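6-aminohexanoate-cyclic-dimer hydrolase (Arthrobacter sp., PDB 3A2Q) hydrolyses one amide bond of the cyclic dimer of 6-aminohexanoate, a nylon-6 by-product, to give the linear dimer. Local coordinates at residues 123-128 with 318-323; 170-175 with 310-315. The protein carries 1 engineered substitution. All coordinates share one frame; numbering follows the deposited sequence.

Contact 1: residues 123-128 with 318-323; sequences MGNQVT and VAIARE. With ACA (6-aminohexanoic acid), chain B; ACA (6-aminohexanoic acid), chain C.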
ATOM      1  N   MET A 123       5.422  11.954   5.838  1.00 27.83           N
ATOM      2  CA  MET A 123       3.968  12.070   5.763  1.00 27.60           C
ATOM      3  C   MET A 123       3.410  11.357   4.529  1.00 28.15           C
ATOM      4  O   MET A 123       2.306  11.662   4.071  1.00 29.00           O
ATOM      5  CB  MET A 123       3.553  13.551   5.767  1.00 28.23           C
ATOM      6  CG  MET A 123       3.954  14.291   7.052  1.00 27.48           C
ATOM      7  SD  MET A 123       3.361  15.993   7.172  1.00 33.61           S
ATOM      8  CE  MET A 123       4.652  16.882   6.243  1.00 30.08           C
ATOM      9  N   GLY A 124       4.180  10.401   4.013  1.00 27.83           N
ATOM     10  CA  GLY A 124       3.770   9.632   2.844  1.00 30.58           C
ATOM     11  C   GLY A 124       3.656  10.456   1.576  1.00 29.67           C
ATOM     12  O   GLY A 124       2.903  10.111   0.668  1.00 31.00           O
ATOM     13  N   ASN A 125       4.436  11.528   1.494  1.00 29.78           N
ATOM     14  CA  ASN A 125       4.367  12.426   0.354  1.00 31.21           C
ATOM     15  C   ASN A 125       5.215  12.093  -0.879  1.00 29.47           C
ATOM     16  O   ASN A 125       5.512  12.982  -1.673  1.00 31.96           O
ATOM     17  CB  ASN A 125       4.690  13.852   0.813  1.00 34.52           C
ATOM     18  CG  ASN A 125       4.084  14.904  -0.094  1.00 45.33           C
ATOM     19  OD1 ASN A 125       4.725  15.904  -0.420  1.00 52.98           O
ATOM     20  ND2 ASN A 125       2.837  14.688  -0.501  1.00 48.42           N
ATOM     21  N   GLN A 126       5.595  10.832  -1.055  1.00 27.35           N
ATOM     22  CA  GLN A 126       6.392  10.448  -2.228  1.00 26.51           C
ATOM     23  C   GLN A 126       6.082   9.017  -2.638  1.00 27.35           C
ATOM     24  O   GLN A 126       5.503   8.263  -1.859  1.00 27.05           O
ATOM     25  CB  GLN A 126       7.896  10.540  -1.926  1.00 29.05           C
ATOM     26  CG  GLN A 126       8.444  11.924  -1.562  1.00 33.96           C
ATOM     27  CD  GLN A 126       8.319  12.943  -2.685  1.00 38.80           C
ATOM     28  OE1 GLN A 126       8.337  12.595  -3.863  1.00 36.31           O
ATOM     29  NE2 GLN A 126       8.210  14.217  -2.318  1.00 38.27           N
ATOM     30  N   VAL A 127       6.461   8.646  -3.863  1.00 29.02           N
ATOM     31  CA  VAL A 127       6.259   7.277  -4.331  1.00 26.93           C
ATOM     32  C   VAL A 127       7.574   6.492  -4.307  1.00 29.33           C
ATOM     33  O   VAL A 127       7.777   5.526  -5.045  1.00 26.79           O
ATOM     34  CB  VAL A 127       5.613   7.209  -5.738  1.00 26.10           C
ATOM     35  CG1 VAL A 127       4.115   7.446  -5.617  1.00 29.19           C
ATOM     36  CG2 VAL A 127       6.246   8.223  -6.674  1.00 26.23           C
ATOM     37  N   THR A 128       8.481   6.952  -3.456  1.00 25.98           N
ATOM     38  CA  THR A 128       9.738   6.264  -3.213  1.00 29.56           C
ATOM     39  C   THR A 128       9.872   6.436  -1.707  1.00 27.13           C
ATOM     40  O   THR A 128       9.200   7.290  -1.130  1.00 30.85           O
ATOM     41  CB  THR A 128      10.947   6.894  -3.927  1.00 31.18           C
ATOM     42  OG1 THR A 128      12.074   6.026  -3.750  1.00 27.59           O
ATOM     43  CG2 THR A 128      11.282   8.262  -3.351  1.00 30.90           C
ATOM     44  N   VAL A 318      -3.624  20.996   1.023  1.00 29.57           N
ATOM     45  CA  VAL A 318      -4.344  21.292   2.258  1.00 32.88           C
ATOM     46  C   VAL A 318      -4.136  20.208   3.306  1.00 32.01           C
ATOM     47  O   VAL A 318      -3.932  20.508   4.483  1.00 32.45           O
ATOM     48  CB  VAL A 318      -5.860  21.461   1.974  1.00 30.19           C
ATOM     49  CG1 VAL A 318      -6.658  21.541   3.284  1.00 26.82           C
ATOM     50  CG2 VAL A 318      -6.084  22.713   1.145  1.00 31.32           C
ATOM     51  N   ALA A 319      -4.170  18.949   2.877  1.00 30.13           N
ATOM     52  CA  ALA A 319      -3.996  17.824   3.793  1.00 29.10           C
ATOM     53  C   ALA A 319      -2.626  17.802   4.467  1.00 29.66           C
ATOM     54  O   ALA A 319      -2.531  17.598   5.674  1.00 29.99           O
ATOM     55  CB  ALA A 319      -4.234  16.506   3.056  1.00 30.44           C
ATOM     56  N   ILE A 320      -1.564  17.997   3.694  1.00 27.19           N
ATOM     57  CA  ILE A 320      -0.226  17.995   4.271  1.00 29.52           C
ATOM     58  C   ILE A 320      -0.061  19.207   5.184  1.00 28.61           C
ATOM     59  O   ILE A 320       0.492  19.103   6.275  1.00 32.10           O
ATOM     60  CB  ILE A 320       0.867  18.024   3.179  1.00 30.87           C
ATOM     61  CG1 ILE A 320       0.831  16.716   2.382  1.00 29.36           C
ATOM     62  CG2 ILE A 320       2.246  18.196   3.824  1.00 33.31           C
ATOM     63  CD1 ILE A 320       1.086  15.485   3.232  1.00 33.51           C
ATOM     64  N   ALA A 321      -0.551  20.351   4.731  1.00 30.52           N
ATOM     65  CA  ALA A 321      -0.464  21.580   5.508  1.00 32.95           C
ATOM     66  C   ALA A 321      -1.106  21.398   6.877  1.00 34.09           C
ATOM     67  O   ALA A 321      -0.535  21.778   7.898  1.00 33.63           O
ATOM     68  CB  ALA A 321      -1.150  22.715   4.763  1.00 29.07           C
ATOM     69  N   ARG A 322      -2.299  20.813   6.900  1.00 33.97           N
ATOM     70  CA  ARG A 322      -3.002  20.599   8.158  1.00 32.11           C
ATOM     71  C   ARG A 322      -2.383  19.467   8.965  1.00 28.90           C
ATOM     72  O   ARG A 322      -2.515  19.423  10.188  1.00 29.79           O
ATOM     73  CB  ARG A 322      -4.489  20.321   7.896  1.00 26.89           C
ATOM     74  CG  ARG A 322      -5.236  21.500   7.285  1.00 31.62           C
ATOM     75  CD  ARG A 322      -6.747  21.276   7.288  1.00 28.82           C
ATOM     76  NE  ARG A 322      -7.261  21.143   8.649  1.00 28.68           N
ATOM     77  CZ  ARG A 322      -7.834  20.042   9.128  1.00 35.18           C
ATOM     78  NH1 ARG A 322      -7.977  18.973   8.357  1.00 30.64           N
ATOM     79  NH2 ARG A 322      -8.261  20.009  10.382  1.00 35.93           N
ATOM     80  N   GLU A 323      -1.698  18.555   8.283  1.00 30.42           N
ATOM     81  CA  GLU A 323      -1.052  17.433   8.953  1.00 30.74           C
ATOM     82  C   GLU A 323       0.182  17.945   9.697  1.00 31.79           C
ATOM     83  O   GLU A 323       0.515  17.464  10.779  1.00 29.86           O
ATOM     84  CB  GLU A 323      -0.645  16.380   7.930  1.00 35.91           C
ATOM     85  CG  GLU A 323      -0.253  15.051   8.535  1.00 42.92           C
ATOM     86  CD  GLU A 323      -1.357  14.446   9.388  1.00 41.80           C
ATOM     87  OE1 GLU A 323      -2.538  14.821   9.213  1.00 43.89           O
ATOM     88  OE2 GLU A 323      -1.039  13.586  10.229  1.00 44.04           O
TER
HETATM   89  C   ACA B 601      -0.278  12.908  -0.012  1.00 50.99           C
HETATM   90  O   ACA B 601       0.867  13.146   0.374  1.00 60.10           O
HETATM   91  C2  ACA B 601      -1.379  12.635   0.991  1.00 49.76           C
HETATM   92  C3  ACA B 601      -0.939  11.678   2.086  1.00 43.59           C
HETATM   93  C4  ACA B 601      -1.223  10.240   1.685  1.00 49.27           C
HETATM   94  C5  ACA B 601      -0.063   9.315   2.006  1.00 50.14           C
HETATM   95  C6  ACA B 601      -0.134   8.037   1.179  1.00 51.04           C
HETATM   96  N   ACA B 601       0.914   7.977   0.161  1.00 42.07           N
HETATM   97  C   ACA C 602       0.688   7.753  -1.128  1.00 38.12           C
HETATM   98  O   ACA C 602      -0.359   7.247  -1.543  1.00 31.11           O
HETATM   99  C2  ACA C 602       1.801   8.149  -2.088  1.00 36.13           C
HETATM  100  C3  ACA C 602       1.378   9.223  -3.086  1.00 39.61           C
HETATM  101  C4  ACA C 602       1.496  10.637  -2.514  1.00 41.85           C
HETATM  102  C5  ACA C 602       0.452  11.569  -3.131  1.00 47.58           C
HETATM  103  C6  ACA C 602       0.349  12.904  -2.400  1.00 49.59           C
HETATM  104  N   ACA C 602      -0.614  12.872  -1.299  1.00 53.42           N
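Met123 starts the loop and lies across the buried side of helix 308-331. Its CG is anti to the carbonyl carbon (chi1 -62°), and a bend at the last torsion (chi3 -84°) turns the methyl onto Ile320. Met123 CE meets Ile320 CG2 at 3.7 Å, and Met123 CB lies 4.0 Å from Ile320 CD1. The sulfur slides past the chain of Glu323, with Met123 SD 4.0 Å from Glu323 CG. Methionine meets the CB and CG of Glu323, whose carboxylate forms a salt bridge with Arg326. At Gly124 the loop turns to the ligand, and Gly124 O accepts a hydrogen bond from the N of ACA (chain B) at 3.0 Å. A CB on this residue would run into the ligand chain. Asn125 follows, and its ND2 donates to the O of ACA (chain B) over 2.7 Å at 148°. The same amide nitrogen bonds to Gln411. Ile320 comes up alongside: its CD1 is 3.7 Å from that ligand O, and its CG1 also touches Asn125 ND2. The loop then passes the other half of the ligand, where Gln126 O approaches C2 of ACA (chain C) at 3.7 Å. The arrangement is one wall of the substrate pocket of this amidase-family hydrolase, where loop groups grip the ligand amides and a helix supplies apolar side chains.

Contact 2: residues 170-175 with 310-315; sequences DAAGAV and KDYSTI. Engineered in segment 170-175: Ala174 (natural residue Ser). With ACA (6-aminohexanoic acid), chain C; ACA (6-aminohexanoic acid), chain B.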
ATOM      1  N   ASP A 170      -2.707   3.693   1.227  1.00 23.62           N
ATOM      2  CA  ASP A 170      -2.659   3.949  -0.202  1.00 25.07           C
ATOM      3  C   ASP A 170      -3.572   5.116  -0.594  1.00 25.16           C
ATOM      4  O   ASP A 170      -4.795   5.003  -0.514  1.00 22.59           O
ATOM      5  CB  ASP A 170      -3.112   2.632  -0.863  1.00 17.84           C
ATOM      6  CG  ASP A 170      -2.907   2.594  -2.349  1.00 17.90           C
ATOM      7  OD1 ASP A 170      -3.313   3.550  -3.037  1.00 20.25           O
ATOM      8  OD2 ASP A 170      -2.352   1.580  -2.834  1.00 20.46           O
ATOM      9  N   ALA A 171      -2.974   6.227  -1.024  1.00 23.15           N
ATOM     10  CA  ALA A 171      -3.733   7.408  -1.434  1.00 23.68           C
ATOM     11  C   ALA A 171      -3.612   7.654  -2.938  1.00 23.82           C
ATOM     12  O   ALA A 171      -4.470   8.305  -3.540  1.00 26.43           O
ATOM     13  CB  ALA A 171      -3.252   8.639  -0.666  1.00 24.67           C
ATOM     14  N   ALA A 172      -2.535   7.148  -3.531  1.00 21.75           N
ATOM     15  CA  ALA A 172      -2.305   7.284  -4.968  1.00 25.60           C
ATOM     16  C   ALA A 172      -1.631   6.015  -5.494  1.00 22.88           C
ATOM     17  O   ALA A 172      -1.193   5.965  -6.642  1.00 23.76           O
ATOM     18  CB  ALA A 172      -1.431   8.511  -5.255  1.00 24.87           C
ATOM     19  N   GLY A 173      -1.568   4.995  -4.637  1.00 21.00           N
ATOM     20  CA  GLY A 173      -0.959   3.721  -4.990  1.00 20.44           C
ATOM     21  C   GLY A 173       0.090   3.266  -3.979  1.00 20.04           C
ATOM     22  O   GLY A 173       0.801   2.291  -4.219  1.00 21.42           O
ATOM     23  N   ALA A 174       0.156   3.944  -2.831  1.00 22.75           N
ATOM     24  CA  ALA A 174       1.152   3.659  -1.789  1.00 23.04           C
ATOM     25  C   ALA A 174       1.271   2.234  -1.235  1.00 24.23           C
ATOM     26  O   ALA A 174       2.209   1.939  -0.497  1.00 22.16           O
ATOM     27  CB  ALA A 174       0.989   4.649  -0.639  1.00 25.86           C
ATOM     28  N   VAL A 175       0.316   1.360  -1.535  1.00 23.67           N
ATOM     29  CA  VAL A 175       0.447  -0.031  -1.100  1.00 20.55           C
ATOM     30  C   VAL A 175       0.751  -0.848  -2.356  1.00 19.05           C
ATOM     31  O   VAL A 175       1.676  -1.661  -2.382  1.00 21.18           O
ATOM     32  CB  VAL A 175      -0.845  -0.579  -0.439  1.00 20.40           C
ATOM     33  CG1 VAL A 175      -0.871  -2.103  -0.523  1.00 20.59           C
ATOM     34  CG2 VAL A 175      -0.899  -0.155   1.020  1.00 22.56           C
ATOM     35  N   LYS A 310      -5.111  17.447 -10.990  1.00 30.46           N
ATOM     36  CA  LYS A 310      -4.859  18.832 -10.601  1.00 32.07           C
ATOM     37  C   LYS A 310      -5.674  19.141  -9.348  1.00 31.01           C
ATOM     38  O   LYS A 310      -5.168  19.728  -8.387  1.00 28.95           O
ATOM     39  CB  LYS A 310      -5.257  19.789 -11.727  1.00 36.43           C
ATOM     40  CG  LYS A 310      -4.931  21.239 -11.432  1.00 37.34           C
ATOM     41  CD  LYS A 310      -5.463  22.160 -12.515  1.00 51.62           C
ATOM     42  CE  LYS A 310      -5.155  23.616 -12.194  1.00 53.91           C
ATOM     43  NZ  LYS A 310      -5.738  24.030 -10.892  1.00 54.37           N
ATOM     44  N   ASP A 311      -6.937  18.727  -9.369  1.00 29.69           N
ATOM     45  CA  ASP A 311      -7.850  18.931  -8.249  1.00 31.29           C
ATOM     46  C   ASP A 311      -7.392  18.130  -7.038  1.00 28.31           C
ATOM     47  O   ASP A 311      -7.486  18.590  -5.908  1.00 28.47           O
ATOM     48  CB  ASP A 311      -9.264  18.493  -8.629  1.00 31.96           C
ATOM     49  CG  ASP A 311      -9.818  19.269  -9.800  1.00 44.47           C
ATOM     50  OD1 ASP A 311      -9.998  20.500  -9.670  1.00 46.24           O
ATOM     51  OD2 ASP A 311     -10.072  18.649 -10.853  1.00 49.05           O
ATOM     52  N   TYR A 312      -6.900  16.921  -7.284  1.00 27.13           N
ATOM     53  CA  TYR A 312      -6.426  16.067  -6.211  1.00 25.88           C
ATOM     54  C   TYR A 312      -5.211  16.704  -5.532  1.00 27.80           C
ATOM     55  O   TYR A 312      -5.070  16.664  -4.309  1.00 28.20           O
ATOM     56  CB  TYR A 312      -6.065  14.693  -6.779  1.00 25.40           C
ATOM     57  CG  TYR A 312      -5.715  13.659  -5.738  1.00 31.33           C
ATOM     58  CD1 TYR A 312      -6.570  13.400  -4.666  1.00 40.81           C
ATOM     59  CD2 TYR A 312      -4.538  12.921  -5.834  1.00 37.62           C
ATOM     60  CE1 TYR A 312      -6.257  12.432  -3.714  1.00 39.28           C
ATOM     61  CE2 TYR A 312      -4.218  11.950  -4.890  1.00 40.70           C
ATOM     62  CZ  TYR A 312      -5.078  11.712  -3.835  1.00 39.66           C
ATOM     63  OH  TYR A 312      -4.748  10.765  -2.896  1.00 42.13           O
ATOM     64  N   SER A 313      -4.337  17.296  -6.338  1.00 25.98           N
ATOM     65  CA  SER A 313      -3.131  17.940  -5.827  1.00 29.13           C
ATOM     66  C   SER A 313      -3.481  19.069  -4.861  1.00 25.41           C
ATOM     67  O   SER A 313      -2.831  19.236  -3.831  1.00 29.02           O
ATOM     68  CB  SER A 313      -2.301  18.499  -6.990  1.00 27.79           C
ATOM     69  OG  SER A 313      -1.037  18.956  -6.533  1.00 35.77           O
ATOM     70  N   THR A 314      -4.503  19.843  -5.204  1.00 27.55           N
ATOM     71  CA  THR A 314      -4.933  20.952  -4.359  1.00 28.74           C
ATOM     72  C   THR A 314      -5.405  20.434  -3.003  1.00 29.91           C
ATOM     73  O   THR A 314      -5.092  21.008  -1.964  1.00 27.47           O
ATOM     74  CB  THR A 314      -6.062  21.746  -5.035  1.00 33.79           C
ATOM     75  OG1 THR A 314      -5.560  22.327  -6.247  1.00 31.41           O
ATOM     76  CG2 THR A 314      -6.579  22.850  -4.108  1.00 29.54           C
ATOM     77  N   ILE A 315      -6.150  19.332  -3.019  1.00 29.10           N
ATOM     78  CA  ILE A 315      -6.629  18.743  -1.779  1.00 27.53           C
ATOM     79  C   ILE A 315      -5.430  18.255  -0.976  1.00 25.69           C
ATOM     80  O   ILE A 315      -5.385  18.410   0.246  1.00 29.28           O
ATOM     81  CB  ILE A 315      -7.585  17.571  -2.063  1.00 26.06           C
ATOM     82  CG1 ILE A 315      -8.867  18.104  -2.700  1.00 29.72           C
ATOM     83  CG2 ILE A 315      -7.876  16.812  -0.774  1.00 22.88           C
ATOM     84  CD1 ILE A 315      -9.809  17.026  -3.200  1.00 24.69           C
TER
HETATM   85  C   ACA C 602       0.688   7.753  -1.128  1.00 38.12           C
HETATM   86  O   ACA C 602      -0.359   7.247  -1.543  1.00 31.11           O
HETATM   87  C2  ACA C 602       1.801   8.149  -2.088  1.00 36.13           C
HETATM   88  C3  ACA C 602       1.378   9.223  -3.086  1.00 39.61           C
HETATM   89  C4  ACA C 602       1.496  10.637  -2.514  1.00 41.85           C
HETATM   90  C5  ACA C 602       0.452  11.569  -3.131  1.00 47.58           C
HETATM   91  C6  ACA C 602       0.349  12.904  -2.400  1.00 49.59           C
HETATM   92  N   ACA C 602      -0.614  12.872  -1.299  1.00 53.42           N
HETATM   93  C   ACA B 601      -0.278  12.908  -0.012  1.00 50.99           C
HETATM   94  O   ACA B 601       0.867  13.146   0.374  1.00 60.10           O
HETATM   95  C2  ACA B 601      -1.379  12.635   0.991  1.00 49.76           C
HETATM   96  C3  ACA B 601      -0.939  11.678   2.086  1.00 43.59           C
HETATM   97  C4  ACA B 601      -1.223  10.240   1.685  1.00 49.27           C
HETATM   98  C5  ACA B 601      -0.063   9.315   2.006  1.00 50.14           C
HETATM   99  C6  ACA B 601      -0.134   8.037   1.179  1.00 51.04           C
HETATM  100  N   ACA B 601       0.914   7.977   0.161  1.00 42.07           N
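Tyr312 reaches from helix 308-331 to the loop behind strand 165-170 and puts its hydroxyl on Ala171. CG is anti to the backbone N (chi1 -173°), which lets the ring reach across to the 170-175 loop. The tight part is small. Tyr312 OH donates a weak hydrogen bond to Ala171 O at 2.6 Å, and Ala171 CB is 3.4 Å from the same OH. Ala172 CB sits at the ring edge, a looser 4.4 Å from Tyr312 CE2. Val206 also packs on the tyrosine. The far side is looser: Lys310 is exposed, while Asp311 and Thr314 are partly covered by helix 356-378. Asp170 OD2 takes Val175 N from above the carboxylate plane, while Arg176 forms a salt bridge with OD1. On the ligand side, Ala171 N and Ala172 N each donate a hydrogen bond of 2.9 Å to the O of ACA (chain C), the first straighter (148°) than the second (134°). Ala174 CB, an engineered alanine in place of the natural serine, is 3.2 Å from the adjoining ligand C. A phenylalanine in place of Tyr312 would probably leave Ala171 O without this mate and the peptide less firmly oriented. That peptide carries Ala172 N, so the tyrosine bond may polarise it. The paired N-H groups are consistent with an oxyanion hole, facing the carbonyl that the natural serine, the acyl-ester residue by similarity, would attack.

Both contacts use helix 308-331 beside the same ligand, about two helical turns from each other, with centres about 9 Å apart. Ile320 touches the ligand, whereas Tyr312 acts through the 170-175 loop. The two 6-aminohexanoate units are joined at both ends, as the cyclic dimer. Contact 1 touches both amides: Asn125 takes the carbonyl of one and Gly124 O the N-H of the other. Contact 2 holds the carbonyl of that second amide, beside the engineered position. The side chains of Asn125 and Ala171 are each about 7 Å from that of Ser150, which also hydrogen-bonds the ligand. The side chain of Lys72, by similarity its charge-relay partner, is about 8 Å from that of Ala171.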